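Local coordinates for protein beta-galactosidase (Trichoderma reesei, PDB 3OG2) that probably hydrolyses terminal non-reducing beta-D-galactose residues of beta-D-galactosides, as a fungal glycoside hydrolase of family 35, at residues W79-G84 and G838-G843; Y706-G711 and K822-L827; V782-L787 and A800-L805. All blocks are in the same frame, centred on the assembly; numbering follows the deposited sequence.

In the fold
All three contacts are buried and lie on the same side of the chain's centre, yet they join different parts. Contact 1 ties the catalytic TIM-barrel part to a loop some 750 residues later and rests on apolar side chains and on carbonyl oxygens set against a proline ring. Contacts 2 and 3 belong to the all-beta region much later in the chain: contact 2 packs an aromatic loop on the end of strand 820-824, with water at the polar end, while contact 3 joins the loop after strand 775-782 to the start of strand 803-811 through an arginine. Contact 2 touches both others, through Ala710 and Asn826 against 838-843 and through Gly711 against Ser784, whereas contacts 1 and 3 do not touch.

Contact 1: W79-G84 and G838-G843; sequences WALLEG and GPLNEG
Pro839 and Leu840 pack against Ala80, Leu81 and Gly84 in a buried contact of apolar side chains and backbone carbonyls, between the short helix 79-82 of the TIM-barrel part and the loop leading to helix 846-850. The proline ring sits against the backbone carbonyls of Ala80 and Leu81: Pro839 CG lies 3.3 Å from Ala80 O and Pro839 CD 3.3 Å from Leu81 O, so two carbonyl oxygens meet ring carbons. Farther along, Pro839 CB reaches Gly84 CA at 3.9 Å. A side chain on Gly84 would run into that CB, which makes the glycine part of the fit.

Leu840 adds a leucine pair. Leu840 CD1 meets Leu81 CD2 at 3.8 Å, the two side chains crossing at about a right angle, while Ala80 CB lies farther from the same CD1. In Leu81, chi1 of -68° sets CG beside the backbone N, and CD2 then makes the contact with Leu840.

Trp79 NE1 donates to Glu83 OE1, just past the helix, at 2.8 Å and near the indole plane. Helix 144-163 supplies Tyr153, stacked on Trp79, and Ile157, touching Leu82. From the loop, Asn841 bonds to Gly925 O and to the backbone N of Gln927, in strand 926-932.

Contact 2: Y706-G711 and K822-L827; sequences YGFHAG and KLTGNL
Phe708 packs on Thr824 and Gly825, and Tyr706 on Leu823, where an aromatic loop meets the end of strand 820-824 and the turn after it. The Phe708 ring lies flat against backbone: Gly825 N stands 3.1 Å above the ring plane, over its centre, and Thr824 CA makes a CH-pi contact on that face. Tyr706 O, from the same segment as the ring, lies over the opposite face, toward the rim. Asn826 O approaches the edge, 3.2 Å from Phe708 CE1. Gly825 leaves room for this, since a side chain there would collide with Phe708 CB.

Leucine contacts come next. Leu823 puts CD2 over one face of the Tyr706 ring, 3.9 Å from its centroid and 17° off the normal, and Leu823 CD1 touches Tyr706 CD1 at 3.6 Å. A chi1 of 86° sets Leu823 CG between the backbone N and the carbonyl carbon, where it meets Phe708 CE2 at 4.1 Å.

The polar part runs through water. Asn826 OD1 accepts from both waters. One, 2.7 Å from Asn826 OD1, also donates to Gly707 O and accepts from His709 N; the other donates to Ala710 O and accepts from Asn826 N at 3.0 Å. The buried amide oxygen is thus satisfied by solvent, while Asn826 ND2 donates to Gly829 O. Farther out, Tyr706 OH bonds with Ser700 and Leu685, and His709 with Ser704 and Glu830.

The loop entering strand 713-720 thus packs on the end of its antiparallel neighbour, the outermost strand 820-824, consistent with the sandwich-like all-beta domains of this family.

Contact 3: V782-L787 and A800-L805; sequences VDSTGL and APRGIL
Arg802 reaches across to Gly786 and presents its guanidinium side-on, NE and NH2 both donating to the one carbonyl oxygen. Arg802 NE and Arg802 NH2 each lie 2.9 Å from Gly786 O. The oxygen lies close to the guanidinium plane, at its edge. NH2 comes in the carbonyl plane, whereas NE is tilted 31° from it.

The chain that delivers the group is bent at chi2 (-72°), which places CD beside Ser784. There Ser784 OG sits 3.4 Å from Arg802 CD, and it also lies at the edge of the guanidinium. Ser784 OG is anti to its own backbone N (chi1 175°) and accepts from Gly786 N at 3.1 Å, an ST turn that shapes the backbone offering Gly786 O. From the end of the same segment, Leu787 CD2 lies against Arg802 CG at 3.7 Å, the two side chains crossing obliquely. Val782 CG1 is a looser neighbour, 4.1 Å from Gly803 O.

Arg802 NH1 turns back to its own segment and donates to Pro801 O from above the carbonyl plane, at 3.0 Å. NH2 has a second partner in Asp788 OD1, a salt bridge. An alanine in place of Arg802 would probably leave Gly786 O without its two donors and Asp788 without its charged mate, and open a gap beside Ser784 and Leu787.

All three guanidinium nitrogens are bonded. Asp788 probably offsets the positive charge of the buried group, and its bonds to Gly786 O tie the loop after strand 775-782 to the residues leading into strand 803-811.

Contact 1: W79-G84 and G838-G843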
loop_
_atom_site.group_PDB
_atom_site.type_symbol
_atom_site.label_atom_id
_atom_site.label_comp_id
_atom_site.label_asym_id
_atom_site.label_seq_id
_atom_site.Cartn_x
_atom_site.Cartn_y
_atom_site.Cartn_z
ATOM N N TRP A 79 -11.354 -10.942 2.640
ATOM C CA TRP A 79 -12.457 -11.804 3.090
ATOM C C TRP A 79 -12.179 -12.328 4.497
ATOM O O TRP A 79 -13.111 -12.400 5.324
ATOM C CB TRP A 79 -12.561 -12.940 2.044
ATOM C CG TRP A 79 -13.545 -14.024 2.322
ATOM C CD1 TRP A 79 -14.583 -14.095 3.251
ATOM C CD2 TRP A 79 -13.582 -15.274 1.610
ATOM N NE1 TRP A 79 -15.226 -15.296 3.138
ATOM C CE2 TRP A 79 -14.638 -16.043 2.143
ATOM C CE3 TRP A 79 -12.820 -15.810 0.577
ATOM C CZ2 TRP A 79 -14.946 -17.312 1.677
ATOM C CZ3 TRP A 79 -13.111 -17.065 0.103
ATOM C CH2 TRP A 79 -14.170 -17.804 0.661
ATOM N N ALA A 80 -10.953 -12.716 4.796
ATOM C CA ALA A 80 -10.617 -13.341 6.084
ATOM C C ALA A 80 -10.992 -12.424 7.261
ATOM O O ALA A 80 -11.234 -12.935 8.354
ATOM C CB ALA A 80 -9.124 -13.656 6.150
ATOM N N LEU A 81 -11.031 -11.093 7.044
ATOM C CA LEU A 81 -11.442 -10.188 8.153
ATOM C C LEU A 81 -12.942 -10.037 8.278
ATOM O O LEU A 81 -13.383 -9.619 9.360
ATOM C CB LEU A 81 -10.792 -8.808 7.914
ATOM C CG LEU A 81 -9.243 -8.823 8.076
ATOM C CD1 LEU A 81 -8.703 -7.475 7.591
ATOM C CD2 LEU A 81 -8.871 -9.087 9.515
ATOM N N LEU A 82 -13.672 -10.327 7.178
ATOM C CA LEU A 82 -15.115 -10.051 7.172
ATOM C C LEU A 82 -15.959 -11.273 7.351
ATOM O O LEU A 82 -17.175 -11.137 7.576
ATOM C CB LEU A 82 -15.479 -9.392 5.825
ATOM C CG LEU A 82 -14.651 -8.153 5.499
ATOM C CD1 LEU A 82 -15.273 -7.441 4.298
ATOM C CD2 LEU A 82 -14.566 -7.174 6.670
ATOM N N GLU A 83 -15.408 -12.475 7.247
ATOM C CA GLU A 83 -16.196 -13.689 7.483
ATOM C C GLU A 83 -15.345 -14.671 8.276
ATOM O O GLU A 83 -15.140 -15.823 7.888
ATOM C CB GLU A 83 -16.750 -14.286 6.175
ATOM C CG GLU A 83 -17.937 -15.212 6.459
ATOM C CD GLU A 83 -18.410 -15.992 5.255
ATOM O OE1 GLU A 83 -17.764 -15.983 4.221
ATOM O OE2 GLU A 83 -19.475 -16.656 5.373
ATOM N N GLY A 84 -14.835 -14.162 9.418
ATOM C CA GLY A 84 -14.010 -15.033 10.263
ATOM C C GLY A 84 -14.768 -16.245 10.756
ATOM O O GLY A 84 -14.170 -17.303 10.954
ATOM N N GLY A 838 -11.826 -7.662 15.268
ATOM C CA GLY A 838 -11.847 -8.614 14.177
ATOM C C GLY A 838 -11.246 -9.957 14.526
ATOM O O GLY A 838 -10.738 -10.191 15.627
ATOM N N PRO A 839 -11.338 -10.864 13.551
ATOM C CA PRO A 839 -11.093 -12.276 13.813
ATOM C C PRO A 839 -9.609 -12.641 13.942
ATOM O O PRO A 839 -9.355 -13.772 14.361
ATOM C CB PRO A 839 -11.683 -12.995 12.566
ATOM C CG PRO A 839 -11.667 -11.934 11.475
ATOM C CD PRO A 839 -11.894 -10.612 12.179
ATOM N N LEU A 840 -8.668 -11.794 13.550
ATOM C CA LEU A 840 -7.251 -12.196 13.493
ATOM C C LEU A 840 -6.418 -11.482 14.560
ATOM O O LEU A 840 -5.301 -11.929 14.836
ATOM C CB LEU A 840 -6.659 -11.896 12.117
ATOM C CG LEU A 840 -7.450 -12.517 10.945
ATOM C CD1 LEU A 840 -6.736 -12.232 9.642
ATOM C CD2 LEU A 840 -7.615 -14.031 11.151
ATOM N N ASN A 841 -6.959 -10.434 15.197
ATOM C CA ASN A 841 -6.145 -9.600 16.080
ATOM C C ASN A 841 -5.443 -10.350 17.196
ATOM O O ASN A 841 -4.274 -10.065 17.483
ATOM C CB ASN A 841 -7.067 -8.464 16.629
ATOM C CG ASN A 841 -6.276 -7.447 17.454
ATOM O OD1 ASN A 841 -5.371 -6.801 16.898
ATOM N ND2 ASN A 841 -6.616 -7.310 18.726
ATOM N N GLU A 842 -6.185 -11.277 17.834
ATOM C CA GLU A 842 -5.635 -12.050 18.933
ATOM C C GLU A 842 -5.141 -13.422 18.531
ATOM O O GLU A 842 -5.854 -14.111 17.788
ATOM C CB GLU A 842 -6.710 -12.510 19.920
ATOM C CG GLU A 842 -7.418 -11.399 20.517
ATOM C CD GLU A 842 -8.559 -11.763 21.466
ATOM O OE1 GLU A 842 -8.898 -12.900 21.927
ATOM O OE2 GLU A 842 -9.140 -10.699 21.774
ATOM N N GLY A 843 -4.013 -13.822 19.067
ATOM C CA GLY A 843 -3.630 -15.234 19.008
ATOM C C GLY A 843 -4.028 -15.961 20.288
ATOM O O GLY A 843 -4.925 -15.493 21.036
#

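Contact 2: Y706-G711 and K822-L827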
loop_
_atom_site.group_PDB
_atom_site.type_symbol
_atom_site.label_atom_id
_atom_site.label_comp_id
_atom_site.label_asym_id
_atom_site.label_seq_id
_atom_site.Cartn_x
_atom_site.Cartn_y
_atom_site.Cartn_z
ATOM N N TYR A 706 -9.660 -26.940 14.031
ATOM C CA TYR A 706 -10.425 -26.683 15.248
ATOM C C TYR A 706 -10.879 -25.227 15.322
ATOM O O TYR A 706 -11.365 -24.776 16.374
ATOM C CB TYR A 706 -9.541 -27.020 16.456
ATOM C CG TYR A 706 -9.139 -28.487 16.480
ATOM C CD1 TYR A 706 -7.986 -28.910 15.827
ATOM C CD2 TYR A 706 -9.909 -29.406 17.157
ATOM C CE1 TYR A 706 -7.603 -30.247 15.842
ATOM C CE2 TYR A 706 -9.519 -30.773 17.181
ATOM C CZ TYR A 706 -8.378 -31.174 16.542
ATOM O OH TYR A 706 -8.032 -32.516 16.581
ATOM N N GLY A 707 -10.729 -24.492 14.204
ATOM C CA GLY A 707 -11.230 -23.117 14.198
ATOM C C GLY A 707 -10.235 -22.057 14.590
ATOM O O GLY A 707 -10.669 -20.888 14.795
ATOM N N PHE A 708 -8.945 -22.396 14.713
ATOM C CA PHE A 708 -7.926 -21.462 15.156
ATOM C C PHE A 708 -7.059 -21.064 13.956
ATOM O O PHE A 708 -6.275 -21.917 13.506
ATOM C CB PHE A 708 -7.049 -22.085 16.258
ATOM C CG PHE A 708 -7.885 -22.488 17.470
ATOM C CD1 PHE A 708 -8.585 -21.540 18.201
ATOM C CD2 PHE A 708 -7.914 -23.833 17.838
ATOM C CE1 PHE A 708 -9.301 -21.943 19.306
ATOM C CE2 PHE A 708 -8.655 -24.263 18.911
ATOM C CZ PHE A 708 -9.348 -23.286 19.644
ATOM N N HIS A 709 -7.182 -19.825 13.510
ATOM C CA HIS A 709 -6.534 -19.409 12.260
ATOM C C HIS A 709 -5.492 -18.322 12.440
ATOM O O HIS A 709 -4.860 -17.939 11.433
ATOM C CB HIS A 709 -7.611 -18.848 11.265
ATOM C CG HIS A 709 -8.730 -19.842 11.139
ATOM N ND1 HIS A 709 -8.502 -21.180 10.798
ATOM C CD2 HIS A 709 -10.048 -19.662 11.414
ATOM C CE1 HIS A 709 -9.700 -21.778 10.823
ATOM N NE2 HIS A 709 -10.640 -20.889 11.178
ATOM N N ALA A 710 -5.346 -17.795 13.641
ATOM C CA ALA A 710 -4.613 -16.554 13.856
ATOM C C ALA A 710 -3.620 -16.699 15.033
ATOM O O ALA A 710 -3.971 -17.137 16.133
ATOM C CB ALA A 710 -5.568 -15.421 14.225
ATOM N N GLY A 711 -2.405 -16.206 14.825
ATOM C CA GLY A 711 -1.462 -16.056 15.926
ATOM C C GLY A 711 -0.997 -17.355 16.532
ATOM O O GLY A 711 -1.010 -18.454 15.937
ATOM N N LYS A 822 -4.693 -31.700 23.811
ATOM C CA LYS A 822 -5.610 -30.566 23.827
ATOM C C LYS A 822 -4.883 -29.419 23.097
ATOM O O LYS A 822 -3.638 -29.444 22.936
ATOM C CB LYS A 822 -5.927 -30.107 25.248
ATOM C CG LYS A 822 -6.511 -31.253 26.068
ATOM C CD LYS A 822 -7.071 -30.713 27.374
ATOM C CE LYS A 822 -7.562 -31.870 28.263
ATOM N NZ LYS A 822 -8.286 -31.309 29.451
ATOM N N LEU A 823 -5.670 -28.442 22.610
ATOM C CA LEU A 823 -5.019 -27.319 21.901
ATOM C C LEU A 823 -5.828 -26.066 22.099
ATOM O O LEU A 823 -7.015 -26.104 22.426
ATOM C CB LEU A 823 -4.811 -27.616 20.411
ATOM C CG LEU A 823 -6.007 -27.283 19.474
ATOM C CD1 LEU A 823 -5.530 -27.349 18.028
ATOM C CD2 LEU A 823 -7.233 -28.174 19.700
ATOM N N THR A 824 -5.170 -24.926 21.855
ATOM C CA THR A 824 -5.909 -23.681 21.714
ATOM C C THR A 824 -5.166 -22.722 20.772
ATOM O O THR A 824 -3.941 -22.689 20.733
ATOM C CB THR A 824 -6.127 -22.977 23.060
ATOM O OG1 THR A 824 -7.089 -21.929 22.872
ATOM C CG2 THR A 824 -4.828 -22.387 23.642
ATOM N N GLY A 825 -5.997 -21.920 20.102
ATOM C CA GLY A 825 -5.573 -20.656 19.530
ATOM C C GLY A 825 -6.385 -19.546 20.246
ATOM O O GLY A 825 -6.626 -19.632 21.455
ATOM N N ASN A 826 -6.791 -18.520 19.490
ATOM C CA ASN A 826 -7.534 -17.410 20.102
ATOM C C ASN A 826 -8.788 -17.974 20.777
ATOM O O ASN A 826 -9.434 -18.909 20.252
ATOM C CB ASN A 826 -7.935 -16.401 19.021
ATOM C CG ASN A 826 -8.990 -16.922 18.044
ATOM O OD1 ASN A 826 -8.656 -17.741 17.154
ATOM N ND2 ASN A 826 -10.233 -16.481 18.194
ATOM N N LEU A 827 -9.126 -17.396 21.910
ATOM C CA LEU A 827 -10.265 -17.905 22.661
ATOM C C LEU A 827 -11.526 -17.887 21.797
ATOM O O LEU A 827 -11.902 -16.831 21.267
ATOM C CB LEU A 827 -10.481 -17.044 23.908
ATOM C CG LEU A 827 -11.618 -17.545 24.828
ATOM C CD1 LEU A 827 -11.241 -18.863 25.454
ATOM C CD2 LEU A 827 -11.868 -16.496 25.936
HETATM O O HOH W 1 -9.474 -18.377 14.654
HETATM O O HOH W 2 -6.162 -18.710 16.613
#

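Contact 3: V782-L787 and A800-L805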
loop_
_atom_site.group_PDB
_atom_site.type_symbol
_atom_site.label_atom_id
_atom_site.label_comp_id
_atom_site.label_asym_id
_atom_site.label_seq_id
_atom_site.Cartn_x
_atom_site.Cartn_y
_atom_site.Cartn_z
ATOM N N VAL A 782 3.533 -22.923 19.466
ATOM C CA VAL A 782 3.899 -22.854 18.061
ATOM C C VAL A 782 3.396 -21.501 17.533
ATOM O O VAL A 782 2.185 -21.299 17.475
ATOM C CB VAL A 782 3.277 -23.993 17.212
ATOM C CG1 VAL A 782 3.744 -23.859 15.762
ATOM C CG2 VAL A 782 3.653 -25.355 17.808
ATOM N N ASP A 783 4.312 -20.597 17.226
ATOM C CA ASP A 783 3.819 -19.343 16.662
ATOM C C ASP A 783 3.347 -19.557 15.228
ATOM O O ASP A 783 3.828 -20.465 14.553
ATOM C CB ASP A 783 4.918 -18.283 16.537
ATOM C CG ASP A 783 4.274 -16.894 16.473
ATOM O OD1 ASP A 783 3.133 -16.689 16.983
ATOM O OD2 ASP A 783 4.897 -15.982 15.855
ATOM N N SER A 784 2.468 -18.715 14.730
ATOM C CA SER A 784 2.131 -18.674 13.320
ATOM C C SER A 784 2.368 -17.269 12.806
ATOM O O SER A 784 1.898 -16.305 13.448
ATOM C CB SER A 784 0.656 -19.026 13.064
ATOM O OG SER A 784 0.400 -18.835 11.649
ATOM N N THR A 785 3.060 -17.162 11.677
ATOM C CA THR A 785 3.243 -15.815 11.087
ATOM C C THR A 785 2.192 -15.575 10.015
ATOM O O THR A 785 2.307 -14.632 9.228
ATOM C CB THR A 785 4.672 -15.675 10.539
ATOM O OG1 THR A 785 4.894 -16.841 9.720
ATOM C CG2 THR A 785 5.666 -15.627 11.700
ATOM N N GLY A 786 1.146 -16.377 9.987
ATOM C CA GLY A 786 -0.003 -16.177 9.068
ATOM C C GLY A 786 -0.211 -17.414 8.228
ATOM O O GLY A 786 0.597 -18.366 8.294
ATOM N N LEU A 787 -1.251 -17.452 7.433
ATOM C CA LEU A 787 -1.474 -18.568 6.512
ATOM C C LEU A 787 -0.899 -18.187 5.152
ATOM O O LEU A 787 -0.872 -16.984 4.777
ATOM C CB LEU A 787 -2.989 -18.819 6.388
ATOM C CG LEU A 787 -3.644 -19.104 7.752
ATOM C CD1 LEU A 787 -5.125 -19.412 7.570
ATOM C CD2 LEU A 787 -2.926 -20.254 8.459
ATOM N N ALA A 800 -1.610 -25.068 3.863
ATOM C CA ALA A 800 -0.516 -25.524 4.730
ATOM C C ALA A 800 -0.900 -25.333 6.194
ATOM O O ALA A 800 -1.197 -24.199 6.580
ATOM C CB ALA A 800 0.752 -24.759 4.421
ATOM N N PRO A 801 -0.959 -26.370 6.996
ATOM C CA PRO A 801 -1.466 -26.203 8.369
ATOM C C PRO A 801 -0.491 -25.491 9.283
ATOM O O PRO A 801 0.701 -25.293 8.990
ATOM C CB PRO A 801 -1.738 -27.631 8.831
ATOM C CG PRO A 801 -0.981 -28.498 7.949
ATOM C CD PRO A 801 -0.768 -27.771 6.614
ATOM N N ARG A 802 -1.039 -25.155 10.438
ATOM C CA ARG A 802 -0.222 -24.571 11.519
ATOM C C ARG A 802 -0.386 -25.459 12.718
ATOM O O ARG A 802 -1.543 -25.831 13.064
ATOM C CB ARG A 802 -0.676 -23.160 11.867
ATOM C CG ARG A 802 -0.623 -22.258 10.617
ATOM C CD ARG A 802 0.823 -21.955 10.268
ATOM N NE ARG A 802 1.042 -21.089 9.115
ATOM C CZ ARG A 802 1.523 -21.542 7.940
ATOM N NH1 ARG A 802 1.748 -22.832 7.724
ATOM N NH2 ARG A 802 1.753 -20.647 6.996
ATOM N N GLY A 803 0.714 -25.816 13.397
ATOM C CA GLY A 803 0.616 -26.644 14.579
ATOM C C GLY A 803 1.656 -27.753 14.481
ATOM O O GLY A 803 2.838 -27.508 14.170
ATOM N N ILE A 804 1.226 -28.960 14.807
ATOM C CA ILE A 804 2.131 -30.115 14.858
ATOM C C ILE A 804 1.801 -31.002 13.675
ATOM O O ILE A 804 0.693 -31.498 13.546
ATOM C CB ILE A 804 2.001 -30.869 16.192
ATOM C CG1 ILE A 804 2.425 -29.945 17.361
ATOM C CG2 ILE A 804 2.796 -32.176 16.183
ATOM C CD1 ILE A 804 2.031 -30.457 18.726
ATOM N N LEU A 805 2.793 -31.174 12.789
ATOM C CA LEU A 805 2.617 -32.019 11.600
ATOM C C LEU A 805 2.818 -33.474 11.931
ATOM O O LEU A 805 2.252 -34.336 11.233
ATOM C CB LEU A 805 3.701 -31.633 10.556
ATOM C CG LEU A 805 3.619 -30.208 10.055
ATOM C CD1 LEU A 805 4.706 -29.979 9.008
ATOM C CD2 LEU A 805 2.243 -29.944 9.480
#